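Local coordinates for trehalose synthase regulatory protein (Candida albicans, PDB 5HUS) that probably serves as a regulatory subunit of the trehalose synthase complex, with a C-terminal domain related to the trehalose-phosphatases of the HAD superfamily, at residues 202-207 and 227-232. Sequence-based numbering, arbitrary orientation.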
# COMPACT_ATOMS: atom_id res chain seq x y z
N LEU A 202 -3.67 0.64 6.24
CA LEU A 202 -4.96 0.12 6.69
C LEU A 202 -6.01 1.22 6.68
O LEU A 202 -7.14 1.01 6.25
CB LEU A 202 -4.85 -0.49 8.09
CG LEU A 202 -4.33 -1.92 8.26
CD1 LEU A 202 -2.90 -2.07 7.77
CD2 LEU A 202 -4.43 -2.33 9.72
N LYS A 203 -5.63 2.40 7.16
CA LYS A 203 -6.55 3.52 7.21
C LYS A 203 -6.95 3.99 5.81
O LYS A 203 -8.09 4.39 5.59
CB LYS A 203 -5.95 4.68 8.02
CG LYS A 203 -5.74 4.31 9.48
CD LYS A 203 -5.30 5.49 10.33
CE LYS A 203 -5.12 5.08 11.78
NZ LYS A 203 -4.72 6.23 12.65
N ALA A 204 -6.01 3.92 4.87
CA ALA A 204 -6.31 4.30 3.49
C ALA A 204 -7.27 3.30 2.84
O ALA A 204 -8.19 3.69 2.13
CB ALA A 204 -5.03 4.42 2.67
N ILE A 205 -7.04 2.01 3.08
CA ILE A 205 -7.91 0.99 2.54
C ILE A 205 -9.32 1.17 3.11
O ILE A 205 -10.30 1.14 2.38
CB ILE A 205 -7.39 -0.43 2.85
CG1 ILE A 205 -6.12 -0.70 2.02
CG2 ILE A 205 -8.48 -1.49 2.54
CD1 ILE A 205 -5.40 -1.98 2.36
N ARG A 206 -9.40 1.43 4.41
CA ARG A 206 -10.68 1.66 5.06
C ARG A 206 -11.38 2.88 4.47
O ARG A 206 -12.59 2.86 4.27
CB ARG A 206 -10.51 1.82 6.57
CG ARG A 206 -11.80 2.18 7.29
CD ARG A 206 -11.60 2.27 8.80
NE ARG A 206 -10.72 3.36 9.19
CZ ARG A 206 -10.36 3.62 10.45
NH1 ARG A 206 -10.81 2.86 11.44
NH2 ARG A 206 -9.55 4.64 10.71
N LEU A 207 -10.62 3.93 4.19
CA LEU A 207 -11.18 5.14 3.60
C LEU A 207 -11.73 4.89 2.19
O LEU A 207 -12.86 5.29 1.88
CB LEU A 207 -10.11 6.25 3.56
CG LEU A 207 -10.47 7.63 3.00
CD1 LEU A 207 -9.55 8.68 3.60
CD2 LEU A 207 -10.37 7.69 1.47
N GLU A 227 -12.23 11.28 11.42
CA GLU A 227 -12.82 9.95 11.58
C GLU A 227 -12.01 8.87 10.85
O GLU A 227 -11.88 7.75 11.34
CB GLU A 227 -14.26 9.95 11.08
CG GLU A 227 -15.21 10.78 11.92
CD GLU A 227 -16.61 10.82 11.34
OE1 GLU A 227 -16.98 9.87 10.60
OE2 GLU A 227 -17.34 11.80 11.61
N PHE A 228 -11.47 9.20 9.68
CA PHE A 228 -10.68 8.23 8.93
C PHE A 228 -9.26 8.11 9.46
O PHE A 228 -8.54 7.16 9.14
CB PHE A 228 -10.70 8.59 7.44
CG PHE A 228 -12.06 8.48 6.82
CD1 PHE A 228 -12.83 9.61 6.60
CD2 PHE A 228 -12.59 7.25 6.51
CE1 PHE A 228 -14.10 9.52 6.06
CE2 PHE A 228 -13.87 7.14 5.96
CZ PHE A 228 -14.62 8.28 5.73
N GLN A 229 -8.86 9.06 10.31
CA GLN A 229 -7.54 9.03 10.93
C GLN A 229 -7.55 8.32 12.29
O GLN A 229 -6.49 8.07 12.86
CB GLN A 229 -7.01 10.45 11.10
CG GLN A 229 -6.86 11.21 9.81
CD GLN A 229 -6.66 12.70 10.03
OE1 GLN A 229 -7.07 13.25 11.06
NE2 GLN A 229 -6.04 13.37 9.07
N GLN A 230 -8.74 8.03 12.79
CA GLN A 230 -8.90 7.36 14.08
C GLN A 230 -8.32 5.95 14.02
O GLN A 230 -8.15 5.41 12.93
CB GLN A 230 -10.38 7.34 14.50
CG GLN A 230 -11.19 6.20 13.92
CD GLN A 230 -12.69 6.41 14.09
OE1 GLN A 230 -13.12 7.39 14.69
NE2 GLN A 230 -13.48 5.49 13.55
N PRO A 231 -8.00 5.34 15.18
CA PRO A 231 -7.42 3.99 15.16
C PRO A 231 -8.34 2.96 14.50
O PRO A 231 -9.56 3.09 14.55
CB PRO A 231 -7.22 3.67 16.64
CG PRO A 231 -8.13 4.60 17.37
CD PRO A 231 -8.13 5.85 16.56
N MET A 232 -7.73 1.95 13.89
CA MET A 232 -8.47 0.91 13.19
C MET A 232 -9.43 0.13 14.09
O MET A 232 -10.33 -0.55 13.61
CB MET A 232 -7.50 -0.07 12.51
CG MET A 232 -6.71 0.55 11.37
SD MET A 232 -7.78 1.17 10.06
CE MET A 232 -8.71 -0.31 9.66
O HOH W 1 -9.82 5.26 7.39
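Met232 SD sits 3.6 Å above the guanidinium plane of Arg206, over its centre, while the carbonyl oxygens of Phe228, Gln230 and Pro231 and a water lie around the edge of the group, near its plane. The other flat group, the Phe228 ring, receives Leu207 CG on one face, 4.1 Å above the plane and offset toward the rim, and has the same water at its edge, in plane. In this domain of the HAD-type trehalose-phosphatase family, the contact shows how one buried arginine can tie a loop to a helix: helix 200-213 meets the weakly bonded helical residues near 227-229 and the loop residues through Met232. Arg206 NH2 donates to Gln230 O at 2.7 Å and to Phe228 O at 3.1 Å, the latter from well above the carbonyl plane, and NH1 adds a weak bond to Pro231 O. Asp235 forms a salt bridge with NH1, and probably balances the charge. A bend at chi3 (66°) turns the guanidinium into this set of acceptors, whereas Lys203, extended beyond CG, runs past Met232 SD until its NZ donates to Gln229 O at 2.6 Å. Tyr262 of helix 254-265 touches both Arg206 and Met232, and Val221 packs against Leu207 and Phe228. The edge water completes the link: it accepts from Arg206 NE at 2.8 Å and donates to Lys203 O and, at 2.9 Å, to Phe228 O.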